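PDB 2Y2W: arabinofuranosidase from Bifidobacterium longum, which hydrolyses terminal alpha-L-arabinofuranosyl bonds in arabinan and arabinoxylan, contributing to the breakdown of plant cell-wall hemicellulose. Local coordinates for residues Tyr432-Glu436 with Trp559-Glu563; Ala515-Glu520 with Ala534-Leu540. One frame throughout, in Å; residues are numbered along the deposited sequence.

In the fold
Both contacts lie in the beta-sheet domain that accompanies the catalytic (beta/alpha)8 barrel, and both stand away from the annotated active-site residues; contact 1 is about 17 Å and contact 2 about 23 Å from the centre of the chain, measured between centres. Their own centres are about 9 Å apart. The neighbouring antiparallel strands 512-518 and 558-564 join them, through probable hydrogen bonds from Gln516 N to Ser561 O (2.8 Å) and from Leu518 N to Trp559 O (3.0 Å). Contact 1 sets helix 431-440 against this pair, whereas contact 2 adds residues 534-540 along the other side of strand 512-518. Glu436 also packs on Gln516, with CG 3.4 Å from OE1.

Contact 1. Residues Tyr432-Glu436 with Trp559-Glu563; sequences YPFAE and WISVE
Pro433 leans over one face of the Trp559 indole with its CA and CB, in a CH-pi contact: CA stands 3.8 Å from the centroid of the six-membered ring, 20° off the ring normal, while CB lies 3.9 Å from CE2. The indole swings up to the helix because CG of Trp559 is anti to the backbone N (chi1 165°). Glu436 meets the ring differently, its CB arriving at the edge, in the ring plane, 3.7 Å from CH2. Beyond CB the glutamate chain bends at chi2 and leads past Ser561, where CG comes 3.8 Å from OG. Its carboxylate then faces that of Glu563, which extends from the strand to meet it. The two planes are 33° apart and OE2 of Glu436 lies 3.0 Å from OE2 of Glu563; both atoms are acceptors, so the proximity would probably favour protonation of one acid. With an alanine at Trp559, Pro433 and CB of Glu436 would probably lose the surface they rest on, and a gap would open between helix and sheet. Helix 431-440 runs alongside strand 558-564, nearly parallel to it, the segment axes 9.8 Å apart. The strand itself is hydrogen-bonded between strands 478-485 and 512-518; from these, Leu482 and Val484 pack on Trp559, and Leu518 on Trp559 and Pro433.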
loop_
_atom_site.group_PDB
_atom_site.type_symbol
_atom_site.label_atom_id
_atom_site.label_comp_id
_atom_site.label_asym_id
_atom_site.label_seq_id
_atom_site.Cartn_x
_atom_site.Cartn_y
_atom_site.Cartn_z
ATOM N N TYR D 432 -43.745 -8.550 1.455
ATOM C CA TYR D 432 -44.778 -8.666 2.487
ATOM C C TYR D 432 -44.318 -9.216 3.848
ATOM O O TYR D 432 -44.787 -8.736 4.879
ATOM C CB TYR D 432 -45.985 -9.445 1.947
ATOM C CG TYR D 432 -46.588 -8.841 0.692
ATOM C CD1 TYR D 432 -47.456 -7.750 0.765
ATOM C CD2 TYR D 432 -46.288 -9.358 -0.571
ATOM C CE1 TYR D 432 -48.012 -7.190 -0.386
ATOM C CE2 TYR D 432 -46.837 -8.802 -1.729
ATOM C CZ TYR D 432 -47.699 -7.719 -1.628
ATOM O OH TYR D 432 -48.252 -7.166 -2.766
ATOM N N PRO D 433 -43.411 -10.220 3.866
ATOM C CA PRO D 433 -42.905 -10.666 5.168
ATOM C C PRO D 433 -42.003 -9.638 5.845
ATOM O O PRO D 433 -41.951 -9.586 7.079
ATOM C CB PRO D 433 -42.101 -11.929 4.828
ATOM C CG PRO D 433 -42.588 -12.355 3.504
ATOM C CD PRO D 433 -42.935 -11.097 2.782
ATOM N N PHE D 434 -41.302 -8.836 5.043
ATOM C CA PHE D 434 -40.415 -7.798 5.568
ATOM C C PHE D 434 -41.213 -6.642 6.167
ATOM O O PHE D 434 -40.955 -6.232 7.301
ATOM C CB PHE D 434 -39.459 -7.289 4.481
ATOM C CG PHE D 434 -38.327 -6.455 5.015
ATOM C CD1 PHE D 434 -38.470 -5.079 5.178
ATOM C CD2 PHE D 434 -37.115 -7.046 5.360
ATOM C CE1 PHE D 434 -37.426 -4.304 5.673
ATOM C CE2 PHE D 434 -36.062 -6.279 5.857
ATOM C CZ PHE D 434 -36.218 -4.905 6.013
ATOM N N ALA D 435 -42.179 -6.131 5.404
ATOM C CA ALA D 435 -43.039 -5.031 5.845
ATOM C C ALA D 435 -43.697 -5.304 7.203
ATOM O O ALA D 435 -43.619 -4.475 8.110
ATOM C CB ALA D 435 -44.092 -4.727 4.790
ATOM N N GLU D 436 -44.322 -6.472 7.338
ATOM C CA GLU D 436 -44.975 -6.868 8.585
ATOM C C GLU D 436 -44.029 -6.885 9.780
ATOM O O GLU D 436 -44.375 -6.388 10.855
ATOM C CB GLU D 436 -45.660 -8.229 8.436
ATOM C CG GLU D 436 -47.154 -8.136 8.157
ATOM C CD GLU D 436 -47.952 -7.630 9.352
ATOM O OE1 GLU D 436 -47.590 -7.957 10.505
ATOM O OE2 GLU D 436 -48.948 -6.908 9.133
ATOM N N TRP D 559 -45.842 -18.727 5.332
ATOM C CA TRP D 559 -45.427 -17.783 6.364
ATOM C C TRP D 559 -46.666 -17.146 6.979
ATOM O O TRP D 559 -47.603 -16.771 6.268
ATOM C CB TRP D 559 -44.504 -16.714 5.767
ATOM C CG TRP D 559 -44.291 -15.505 6.639
ATOM C CD1 TRP D 559 -43.394 -15.376 7.659
ATOM C CD2 TRP D 559 -44.981 -14.251 6.553
ATOM N NE1 TRP D 559 -43.486 -14.124 8.218
ATOM C CE2 TRP D 559 -44.453 -13.413 7.558
ATOM C CE3 TRP D 559 -45.999 -13.757 5.726
ATOM C CZ2 TRP D 559 -44.907 -12.107 7.761
ATOM C CZ3 TRP D 559 -46.448 -12.455 5.928
ATOM C CH2 TRP D 559 -45.902 -11.647 6.938
ATOM N N ILE D 560 -46.668 -17.027 8.303
ATOM C CA ILE D 560 -47.815 -16.480 9.019
ATOM C C ILE D 560 -47.433 -15.255 9.850
ATOM O O ILE D 560 -46.337 -15.189 10.416
ATOM C CB ILE D 560 -48.518 -17.572 9.892
ATOM C CG1 ILE D 560 -50.023 -17.591 9.635
ATOM C CG2 ILE D 560 -48.219 -17.414 11.381
ATOM C CD1 ILE D 560 -50.411 -18.263 8.338
ATOM N N SER D 561 -48.339 -14.281 9.891
ATOM C CA SER D 561 -48.200 -13.126 10.773
ATOM C C SER D 561 -49.513 -12.866 11.497
ATOM O O SER D 561 -50.566 -12.743 10.867
ATOM C CB SER D 561 -47.761 -11.881 10.000
ATOM O OG SER D 561 -48.774 -11.427 9.120
ATOM N N VAL D 562 -49.438 -12.794 12.824
ATOM C CA VAL D 562 -50.610 -12.538 13.658
ATOM C C VAL D 562 -50.302 -11.510 14.747
ATOM O O VAL D 562 -49.440 -11.724 15.602
ATOM C CB VAL D 562 -51.225 -13.860 14.232
ATOM C CG1 VAL D 562 -50.143 -14.867 14.598
ATOM C CG2 VAL D 562 -52.155 -13.586 15.416
ATOM N N GLU D 563 -51.010 -10.385 14.679
ATOM C CA GLU D 563 -50.882 -9.296 15.645
ATOM C C GLU D 563 -51.882 -9.500 16.779
ATOM O O GLU D 563 -53.023 -9.893 16.536
ATOM C CB GLU D 563 -51.134 -7.947 14.960
ATOM C CG GLU D 563 -50.188 -7.641 13.798
ATOM C CD GLU D 563 -50.602 -6.427 12.978
ATOM O OE1 GLU D 563 -51.047 -5.418 13.567
ATOM O OE2 GLU D 563 -50.474 -6.482 11.736
#

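Contact 2. Residues Ala515-Glu520 with Ala534-Leu540; sequences AQLLHE and AVTPQPL
The flat amide of Gln516 has the ring of Pro537 against one face: Pro537 CB lies over it, 3.5 Å from NE2 and 3.6 Å from CD. The two side chains run alongside each other in the same direction, and Glu436 of helix 431-440 packs at the oxygen end of the amide. A second amide, that of Gln538, turns back on its own segment: the bend at chi2 (-57°) folds it to where NE2 donates to Thr536 O (2.7 Å), approaching the carbonyl from well out of its plane. These groups decorate an antiparallel strand pair in the C-terminal beta-sandwich domain characteristic of family 51 arabinofuranosidases. Leu517 and Gln538 form its hydrogen-bonded pair: Gln538 N to Leu517 O (2.9 Å) is nearly straight at 169°, whereas Leu517 N to Gln538 O is short but bent to 131°. Leu517 O also receives a CA-H contact from Pro537, the residue whose ring nitrogen has no hydrogen to offer. The short, weakly bonded strand 538-539 lies along the edge of strand 512-518, whose other neighbour is strand 558-564. Apolar groups pack on from the paired residues: Ala515 CB meets Leu540 CB in one direction, and Leu518 CD2 meets Val535 CG1 in the other. Val535 and Glu520 pass antiparallel to one another, both valine methyls set against CG of the glutamate (3.7 Å from CG1). The carboxylate of Glu520 is held by two partners, one to each oxygen: OE1 makes a salt bridge with Arg525, and OE2 accepts a hydrogen bond from a water (2.8 Å) that donates its other hydrogen to Ala534 O.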
loop_
_atom_site.group_PDB
_atom_site.type_symbol
_atom_site.label_atom_id
_atom_site.label_comp_id
_atom_site.label_asym_id
_atom_site.label_seq_id
_atom_site.Cartn_x
_atom_site.Cartn_y
_atom_site.Cartn_z
ATOM N N ALA D 515 -54.485 -10.823 10.997
ATOM C CA ALA D 515 -53.759 -12.061 10.738
ATOM C C ALA D 515 -53.592 -12.265 9.237
ATOM O O ALA D 515 -54.506 -11.982 8.460
ATOM C CB ALA D 515 -54.482 -13.243 11.361
ATOM N N GLN D 516 -52.419 -12.747 8.835
ATOM C CA GLN D 516 -52.110 -12.926 7.419
ATOM C C GLN D 516 -51.517 -14.295 7.104
ATOM O O GLN D 516 -50.912 -14.942 7.963
ATOM C CB GLN D 516 -51.166 -11.823 6.926
ATOM C CG GLN D 516 -51.816 -10.453 6.758
ATOM C CD GLN D 516 -50.902 -9.446 6.076
ATOM O OE1 GLN D 516 -49.697 -9.408 6.328
ATOM N NE2 GLN D 516 -51.478 -8.623 5.210
ATOM N N LEU D 517 -51.699 -14.717 5.856
ATOM C CA LEU D 517 -51.168 -15.975 5.353
ATOM C C LEU D 517 -50.515 -15.755 3.990
ATOM O O LEU D 517 -51.159 -15.272 3.055
ATOM C CB LEU D 517 -52.287 -17.023 5.252
ATOM C CG LEU D 517 -52.116 -18.262 4.361
ATOM C CD1 LEU D 517 -51.279 -19.340 5.038
ATOM C CD2 LEU D 517 -53.478 -18.821 3.956
ATOM N N LEU D 518 -49.232 -16.091 3.892
ATOM C CA LEU D 518 -48.554 -16.133 2.604
ATOM C C LEU D 518 -48.349 -17.573 2.157
ATOM O O LEU D 518 -47.423 -18.251 2.610
ATOM C CB LEU D 518 -47.221 -15.380 2.634
ATOM C CG LEU D 518 -47.160 -14.040 1.897
ATOM C CD1 LEU D 518 -45.788 -13.425 2.063
ATOM C CD2 LEU D 518 -47.494 -14.191 0.413
ATOM N N HIS D 519 -49.233 -18.031 1.277
ATOM C CA HIS D 519 -49.152 -19.374 0.718
ATOM C C HIS D 519 -49.825 -19.456 -0.641
ATOM O O HIS D 519 -50.891 -18.878 -0.854
ATOM C CB HIS D 519 -49.781 -20.404 1.662
ATOM C CG HIS D 519 -50.027 -21.732 1.020
ATOM N ND1 HIS D 519 -49.019 -22.641 0.786
ATOM C CD2 HIS D 519 -51.161 -22.294 0.541
ATOM C CE1 HIS D 519 -49.524 -23.712 0.198
ATOM N NE2 HIS D 519 -50.822 -23.527 0.039
ATOM N N GLU D 520 -49.187 -20.182 -1.553
ATOM C CA GLU D 520 -49.794 -20.538 -2.827
ATOM C C GLU D 520 -49.624 -22.036 -3.058
ATOM O O GLU D 520 -48.583 -22.608 -2.718
ATOM C CB GLU D 520 -49.171 -19.743 -3.980
ATOM C CG GLU D 520 -49.317 -18.220 -3.873
ATOM C CD GLU D 520 -50.762 -17.742 -3.894
ATOM O OE1 GLU D 520 -51.533 -18.179 -4.775
ATOM O OE2 GLU D 520 -51.122 -16.912 -3.032
ATOM N N ALA D 534 -50.654 -11.062 -7.858
ATOM C CA ALA D 534 -51.117 -12.452 -7.908
ATOM C C ALA D 534 -50.821 -13.220 -6.618
ATOM O O ALA D 534 -51.602 -14.080 -6.211
ATOM C CB ALA D 534 -50.515 -13.171 -9.107
ATOM N N VAL D 535 -49.688 -12.910 -5.991
ATOM C CA VAL D 535 -49.322 -13.503 -4.704
ATOM C C VAL D 535 -49.308 -12.423 -3.620
ATOM O O VAL D 535 -48.297 -11.752 -3.397
ATOM C CB VAL D 535 -47.957 -14.242 -4.759
ATOM C CG1 VAL D 535 -47.659 -14.930 -3.427
ATOM C CG2 VAL D 535 -47.932 -15.256 -5.894
ATOM N N THR D 536 -50.451 -12.255 -2.965
ATOM C CA THR D 536 -50.595 -11.296 -1.874
ATOM C C THR D 536 -51.027 -12.031 -0.606
ATOM O O THR D 536 -51.635 -13.101 -0.696
ATOM C CB THR D 536 -51.617 -10.185 -2.221
ATOM O OG1 THR D 536 -52.842 -10.776 -2.676
ATOM C CG2 THR D 536 -51.068 -9.263 -3.304
ATOM N N PRO D 537 -50.698 -11.478 0.580
ATOM C CA PRO D 537 -51.123 -12.099 1.837
ATOM C C PRO D 537 -52.638 -12.172 1.951
ATOM O O PRO D 537 -53.330 -11.182 1.700
ATOM C CB PRO D 537 -50.557 -11.158 2.905
ATOM C CG PRO D 537 -49.420 -10.486 2.250
ATOM C CD PRO D 537 -49.824 -10.315 0.820
ATOM N N GLN D 538 -53.136 -13.351 2.315
ATOM C CA GLN D 538 -54.566 -13.592 2.464
ATOM C C GLN D 538 -54.922 -13.732 3.943
ATOM O O GLN D 538 -54.087 -14.170 4.736
ATOM C CB GLN D 538 -54.983 -14.851 1.691
ATOM C CG GLN D 538 -54.611 -14.848 0.204
ATOM C CD GLN D 538 -55.176 -13.657 -0.557
ATOM O OE1 GLN D 538 -56.376 -13.387 -0.514
ATOM N NE2 GLN D 538 -54.308 -12.943 -1.264
ATOM N N PRO D 539 -56.156 -13.344 4.324
ATOM C CA PRO D 539 -56.598 -13.487 5.711
ATOM C C PRO D 539 -56.475 -14.922 6.221
ATOM O O PRO D 539 -56.895 -15.864 5.545
ATOM C CB PRO D 539 -58.067 -13.065 5.652
ATOM C CG PRO D 539 -58.130 -12.113 4.520
ATOM C CD PRO D 539 -57.162 -12.643 3.503
ATOM N N LEU D 540 -55.883 -15.073 7.402
ATOM C CA LEU D 540 -55.738 -16.372 8.048
ATOM C C LEU D 540 -57.033 -16.756 8.762
ATOM O O LEU D 540 -57.747 -15.888 9.274
ATOM C CB LEU D 540 -54.563 -16.338 9.035
ATOM C CG LEU D 540 -54.310 -17.508 9.994
ATOM C CD1 LEU D 540 -53.906 -18.779 9.254
ATOM C CD2 LEU D 540 -53.260 -17.130 11.022
HETATM O O HOH W 1 -52.827 -14.879 -3.892
#